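Local coordinates for D-isomer specific 2-hydroxyacid dehydrogenase family protein (Desulfovibrio vulgaris, PDB 5TX7), which catalyses the reversible oxidation of D-2-hydroxyacids to 2-oxoacids, with NAD (nicotinamide adenine dinucleotide) as the hydride acceptor, at the interface of chains A and B. Residues are numbered along the deposited sequence; one frame, centred on the assembly and turned at random. Chains: chain A/B, D-isomer specific 2-hydroxyacid dehydrogenase family protein.

Contact 1: the interface of chains A and B. Residues chain A 106, 287, 290; chain B 116, 118, 121, 139, 143.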
# COMPACT_ATOMS: atom_id res chain seq x y z
N HIS A 106 2.70 -6.97 2.65
CA HIS A 106 3.36 -6.12 3.66
C HIS A 106 4.60 -5.38 3.09
O HIS A 106 4.89 -4.24 3.48
CB HIS A 106 3.73 -6.91 4.93
CG HIS A 106 4.01 -6.03 6.10
ND1 HIS A 106 3.05 -5.23 6.67
CD2 HIS A 106 5.15 -5.82 6.81
CE1 HIS A 106 3.58 -4.55 7.68
NE2 HIS A 106 4.85 -4.91 7.79
N LEU A 287 4.99 -8.60 12.18
CA LEU A 287 3.58 -8.87 11.92
C LEU A 287 3.26 -9.06 10.43
O LEU A 287 2.09 -9.05 10.05
CB LEU A 287 2.72 -7.74 12.54
CG LEU A 287 2.94 -6.30 12.10
CD1 LEU A 287 2.62 -6.07 10.64
CD2 LEU A 287 2.11 -5.34 12.94
N ALA A 290 0.86 -11.90 9.50
CA ALA A 290 -0.26 -11.98 10.45
C ALA A 290 -1.61 -11.46 9.98
O ALA A 290 -2.43 -11.08 10.82
CB ALA A 290 0.14 -11.27 11.72
N ARG B 116 -2.82 -2.49 6.96
CA ARG B 116 -1.66 -2.80 7.79
C ARG B 116 -1.30 -1.73 8.85
O ARG B 116 -0.79 -2.07 9.90
CB ARG B 116 -0.44 -3.09 6.93
CG ARG B 116 -0.69 -3.95 5.69
CD ARG B 116 -1.29 -5.30 5.98
NE ARG B 116 -0.44 -6.21 6.75
CZ ARG B 116 0.16 -7.32 6.29
NH1 ARG B 116 0.09 -7.70 5.02
NH2 ARG B 116 0.87 -8.07 7.14
N THR B 118 1.11 0.58 8.96
CA THR B 118 2.53 0.49 9.24
C THR B 118 3.03 1.63 10.10
O THR B 118 3.80 1.41 11.01
CB THR B 118 3.40 0.46 7.98
OG1 THR B 118 3.13 1.62 7.18
CG2 THR B 118 3.17 -0.80 7.19
N HIS B 121 2.06 1.36 13.85
CA HIS B 121 2.89 0.40 14.57
C HIS B 121 4.33 0.84 14.75
O HIS B 121 4.96 0.48 15.76
CB HIS B 121 2.85 -0.97 13.88
CG HIS B 121 1.51 -1.61 13.97
ND1 HIS B 121 0.58 -1.49 12.97
CD2 HIS B 121 0.93 -2.33 14.94
CE1 HIS B 121 -0.52 -2.12 13.32
NE2 HIS B 121 -0.34 -2.63 14.52
N TRP B 139 -0.03 -6.26 17.36
CA TRP B 139 -0.71 -5.36 16.47
C TRP B 139 -1.87 -4.69 17.21
O TRP B 139 -2.65 -5.36 17.89
CB TRP B 139 -1.16 -6.04 15.16
CG TRP B 139 -2.03 -7.27 15.28
CD1 TRP B 139 -3.40 -7.32 15.39
CD2 TRP B 139 -1.58 -8.63 15.29
NE1 TRP B 139 -3.82 -8.63 15.48
CE2 TRP B 139 -2.73 -9.45 15.41
CE3 TRP B 139 -0.32 -9.22 15.20
CZ2 TRP B 139 -2.65 -10.84 15.43
CZ3 TRP B 139 -0.24 -10.62 15.23
CH2 TRP B 139 -1.40 -11.41 15.35
N GLN B 143 -4.42 -6.89 10.98
CA GLN B 143 -3.73 -6.94 9.69
C GLN B 143 -4.68 -7.63 8.69
O GLN B 143 -5.17 -8.72 8.92
CB GLN B 143 -2.40 -7.68 9.79
CG GLN B 143 -1.42 -7.05 10.76
CD GLN B 143 -1.02 -5.64 10.34
OE1 GLN B 143 -0.18 -5.44 9.47
NE2 GLN B 143 -1.65 -4.65 10.94
O HOH W 1 -3.85 -9.57 12.31
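A:Leu287 and A:Ala290 meet B:Gln143 at a two-fold symmetric interface of identical chains, probably the biological dimer, where helix 100-116 and helix 118-126 of chain B receive a chain A loop. B:Gln143 can be followed from CB to its amide. B:Gln143 CB lies against the backbone carbonyl of the alanine, 3.6 Å from A:Ala290 O. B:Gln143 CG turns the chain (chi2 -62°), passing A:Leu287 O at 4.1 Å. The amide crosses the leucine side chain at about a right angle, with B:Gln143 CD 3.7 Å from A:Leu287 CD1. At the tip both amide atoms are engaged within their own chain. B:Gln143 OE1 accepts a nearly straight bond from B:Arg116 NE (2.8 Å, 174° at H), whose donor stands well above the carbonyl plane, while NE2 bonds back to B:Arg116 O. These bonds fix the rotation of the amide and brace the bent arginine. The guanidinium group is presented to A:His106 of helix 100-116: ND1 lies over one face, offset toward the rim, and the planes are 43° apart. A weak hydrogen bond from B:Arg116 NH2 to A:Leu287 O adds a direct link across. The other leucine branch, A:Leu287 CD2, sits over the centre of the B:His121 ring, 3.8 Å from its centroid. The indole rim atom B:Trp139 CZ3 lies 3.6 Å from A:Ala290 CB. Water 1 joins the chains, paired with A:Ala290 O and with B:Gln143 N at 3.1 Å.

Contact 2: the interface of chains A and B. Residues chain A 121, 125, 137-139; chain B 285-287.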
# COMPACT_ATOMS: atom_id res chain seq x y z
N HIS A 121 0.70 12.47 6.26
CA HIS A 121 -0.19 13.53 5.78
C HIS A 121 -1.57 13.54 6.45
O HIS A 121 -2.17 14.61 6.62
CB HIS A 121 -0.34 13.47 4.27
CG HIS A 121 0.92 13.80 3.56
ND1 HIS A 121 1.80 12.83 3.14
CD2 HIS A 121 1.48 14.98 3.21
CE1 HIS A 121 2.83 13.39 2.55
NE2 HIS A 121 2.67 14.70 2.58
N ILE A 125 -2.96 16.78 8.48
CA ILE A 125 -4.35 17.27 8.35
C ILE A 125 -4.99 17.45 9.73
O ILE A 125 -5.62 18.47 9.98
CB ILE A 125 -5.23 16.35 7.47
CG1 ILE A 125 -4.84 16.50 6.00
CG2 ILE A 125 -6.72 16.66 7.61
CD1 ILE A 125 -5.33 15.37 5.12
N CYS A 137 -3.79 22.14 -2.02
CA CYS A 137 -3.21 20.89 -1.56
C CYS A 137 -1.82 21.17 -1.01
O CYS A 137 -1.32 22.29 -1.09
CB CYS A 137 -3.11 19.91 -2.72
SG CYS A 137 -2.03 20.49 -4.05
N PHE A 138 -1.19 20.14 -0.43
CA PHE A 138 0.19 20.24 0.04
C PHE A 138 0.80 18.85 0.21
O PHE A 138 0.09 17.84 0.19
CB PHE A 138 0.29 21.03 1.36
CG PHE A 138 -0.17 20.25 2.56
CD1 PHE A 138 -1.52 20.17 2.90
CD2 PHE A 138 0.75 19.56 3.34
CE1 PHE A 138 -1.94 19.42 3.98
CE2 PHE A 138 0.34 18.80 4.42
CZ PHE A 138 -1.01 18.73 4.74
N TRP A 139 2.12 18.81 0.40
CA TRP A 139 2.82 17.59 0.79
C TRP A 139 4.11 17.96 1.51
O TRP A 139 4.86 18.82 1.05
CB TRP A 139 3.06 16.63 -0.40
CG TRP A 139 3.77 17.20 -1.60
CD1 TRP A 139 5.13 17.25 -1.82
CD2 TRP A 139 3.17 17.78 -2.76
NE1 TRP A 139 5.40 17.84 -3.04
CE2 TRP A 139 4.21 18.18 -3.63
CE3 TRP A 139 1.84 18.01 -3.15
CZ2 TRP A 139 3.97 18.79 -4.86
CZ3 TRP A 139 1.59 18.63 -4.36
CH2 TRP A 139 2.66 19.00 -5.21
N PRO B 285 -4.21 15.23 1.66
CA PRO B 285 -4.64 16.54 1.17
C PRO B 285 -4.62 16.73 -0.35
O PRO B 285 -3.84 17.53 -0.85
CB PRO B 285 -3.66 17.49 1.87
CG PRO B 285 -2.42 16.71 1.91
CD PRO B 285 -2.86 15.31 2.23
N HIS B 286 -5.47 16.00 -1.06
CA HIS B 286 -5.63 16.16 -2.52
C HIS B 286 -4.29 16.13 -3.26
O HIS B 286 -3.98 17.02 -4.03
CB HIS B 286 -6.41 17.43 -2.82
CG HIS B 286 -7.09 17.42 -4.16
ND1 HIS B 286 -8.11 18.29 -4.48
CD2 HIS B 286 -6.91 16.63 -5.25
CE1 HIS B 286 -8.52 18.05 -5.71
NE2 HIS B 286 -7.80 17.05 -6.20
N LEU B 287 -3.50 15.08 -3.01
CA LEU B 287 -2.16 14.95 -3.56
C LEU B 287 -1.95 13.64 -4.33
O LEU B 287 -0.81 13.28 -4.63
CB LEU B 287 -1.13 15.08 -2.41
CG LEU B 287 -1.21 14.10 -1.21
CD1 LEU B 287 -0.98 12.66 -1.59
CD2 LEU B 287 -0.20 14.45 -0.13
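The loop after strand 281-283 of chain B carries the Pro-His segment of the D-2-hydroxyacid dehydrogenase family, in which the histidine, here B:His286, is the expected catalytic acid-base. Its proline, B:Pro285, packs against A:Phe138. The pyrrolidine crosses the phenyl side chain at about a right angle and puts B:Pro285 CG over one face of the A:Phe138 ring, 3.4 Å above the plane but offset toward the rim. B:Pro285 CB faces the CD1-CE1 side of that ring and lies 3.6 Å from A:Phe138 CD1. B:Pro285 CD points to helix 118-126, where it meets A:His121 CB at 3.7 Å and A:Ile125 CD1 at 3.8 Å. The proline is thus wedged between an aromatic face and a helix flank. B:Leu287 extends the apolar surface: its CG lies between the backbone N and the carbonyl carbon (chi1 57°), turning B:Leu287 CD2 toward chain A, 3.9 Å from A:Trp139 CB and 3.4 Å from A:Phe138 O. B:His286 has a positive phi (49°), and its ring points away from the phenyl group while its neighbours on both sides pack on chain A. In the fold, the B:Pro285-B:Leu287 loop leads toward helix 292-310 and is clasped by helix 118-126 and the A:Cys137-A:Trp139 segment of the other subunit.

Contact 3: the interface of chains A and B. Residues chain A 11, 52, 286, 289; chain B 135-137, 139.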
# COMPACT_ATOMS: atom_id res chain seq x y z
N THR A 11 -1.52 -15.01 19.60
CA THR A 11 -1.08 -14.44 18.33
C THR A 11 -1.73 -15.10 17.09
O THR A 11 -2.03 -14.41 16.12
CB THR A 11 0.47 -14.47 18.16
OG1 THR A 11 0.96 -15.80 18.30
CG2 THR A 11 1.17 -13.58 19.21
N ASN A 52 3.69 -21.99 18.65
CA ASN A 52 4.18 -21.04 17.67
C ASN A 52 5.65 -20.77 18.01
O ASN A 52 6.54 -21.17 17.28
CB ASN A 52 3.32 -19.77 17.67
CG ASN A 52 3.56 -18.89 16.46
OD1 ASN A 52 4.62 -18.91 15.85
ND2 ASN A 52 2.54 -18.11 16.10
N HIS A 286 7.20 -7.43 13.64
CA HIS A 286 7.16 -8.81 13.21
C HIS A 286 5.74 -9.32 13.00
O HIS A 286 5.34 -10.34 13.55
CB HIS A 286 7.92 -9.67 14.21
CG HIS A 286 8.41 -10.97 13.66
ND1 HIS A 286 9.37 -11.73 14.29
CD2 HIS A 286 8.06 -11.65 12.54
CE1 HIS A 286 9.59 -12.83 13.59
NE2 HIS A 286 8.82 -12.80 12.51
N TRP A 289 3.48 -11.64 8.54
CA TRP A 289 2.78 -12.94 8.44
C TRP A 289 1.33 -12.97 8.88
O TRP A 289 0.65 -13.99 8.69
CB TRP A 289 3.51 -13.97 9.34
CG TRP A 289 3.41 -13.61 10.81
CD1 TRP A 289 4.18 -12.71 11.50
CD2 TRP A 289 2.44 -14.11 11.76
NE1 TRP A 289 3.76 -12.63 12.80
CE2 TRP A 289 2.70 -13.47 12.99
CE3 TRP A 289 1.40 -15.05 11.68
CZ2 TRP A 289 1.96 -13.74 14.15
CZ3 TRP A 289 0.65 -15.30 12.83
CH2 TRP A 289 0.93 -14.65 14.05
N ASP B 135 3.75 -10.58 24.13
CA ASP B 135 4.14 -11.51 23.05
C ASP B 135 5.28 -10.98 22.19
O ASP B 135 5.46 -9.77 22.05
CB ASP B 135 2.94 -11.78 22.13
CG ASP B 135 1.77 -12.36 22.86
OD1 ASP B 135 1.89 -13.46 23.45
OD2 ASP B 135 0.72 -11.71 22.85
N TRP B 136 6.04 -11.90 21.60
CA TRP B 136 7.09 -11.65 20.56
C TRP B 136 6.72 -10.68 19.41
O TRP B 136 7.59 -10.06 18.80
CB TRP B 136 7.57 -12.99 19.97
CG TRP B 136 6.47 -13.81 19.30
CD1 TRP B 136 5.58 -14.64 19.91
CD2 TRP B 136 6.18 -13.88 17.90
NE1 TRP B 136 4.73 -15.19 19.00
CE2 TRP B 136 5.08 -14.76 17.75
CE3 TRP B 136 6.74 -13.29 16.76
CZ2 TRP B 136 4.53 -15.08 16.50
CZ3 TRP B 136 6.18 -13.62 15.49
CH2 TRP B 136 5.09 -14.50 15.38
N CYS B 137 5.45 -10.57 19.11
CA CYS B 137 4.93 -9.59 18.17
C CYS B 137 3.66 -8.98 18.74
O CYS B 137 3.16 -9.42 19.77
CB CYS B 137 4.62 -10.25 16.84
SG CYS B 137 3.34 -11.49 16.96
N TRP B 139 -0.03 -6.26 17.36
CA TRP B 139 -0.71 -5.36 16.47
C TRP B 139 -1.87 -4.69 17.21
O TRP B 139 -2.65 -5.36 17.89
CB TRP B 139 -1.16 -6.04 15.16
CG TRP B 139 -2.03 -7.27 15.28
CD1 TRP B 139 -3.40 -7.32 15.39
CD2 TRP B 139 -1.58 -8.63 15.29
NE1 TRP B 139 -3.82 -8.63 15.48
CE2 TRP B 139 -2.73 -9.45 15.41
CE3 TRP B 139 -0.32 -9.22 15.20
CZ2 TRP B 139 -2.65 -10.84 15.43
CZ3 TRP B 139 -0.24 -10.62 15.23
CH2 TRP B 139 -1.40 -11.41 15.35
O HOH W 2 2.68 -16.56 20.30
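B:Trp136 points the benzo end of its indole between A:His286 and A:Trp289, and the orientation of these three rings defines the patch. CG of B:Trp136 sits between its backbone N and carbonyl carbon (chi1 60°), which sends the indole toward both partners. Against the histidine the arrangement is edge-to-face: the planes are 83° apart, and B:Trp136 CZ3 stands over the centre of the A:His286 imidazole, 3.8 Å above it. Toward A:Trp289 the two side chains come from opposite directions, and B:Trp136 CH2 lies 3.4 Å from A:Trp289 CZ2. A:Trp289 NE1 donates to A:His286 O at 2.9 Å, a bond within the loop that holds A:Trp289 to the backbone of A:His286. B:Cys137 SG bridges the indoles, over one face of B:Trp136, offset toward the rim, but in the plane of A:Trp289 at its edge. The A:Asn52 amide crosses B:Trp136 at about a right angle, planes 67° apart, with A:Asn52 ND2 3.6 Å from B:Trp136 CZ2. On the pyrrole side, water 2 lies in the ring plane, 2.8 Å from B:Trp136 NE1 and 2.8 Å from A:Thr11 OG1. Because A:His286 is the expected catalytic acid-base, B:Trp136 appears to complete the wall of its partner's active site.

Contact 1 and contact 3 adjoin, their C-alpha centres about 10 Å apart and B:Trp139 common to both; they form one stretch centred on the chain A loop after strand 281-283 and the chain B segment around residue 139, with helix 100-116 and helix 118-126 flanking. The C-alpha centre of contact 2 is about 24 Å from that of contact 1 and about 34 Å from that of contact 3. There the chains exchange roles, placing it in the two-fold copy of that stretch. Both loops bearing the expected catalytic histidine are therefore packed against a partner, which suggests a functional dimer, though the structure alone does not prove it.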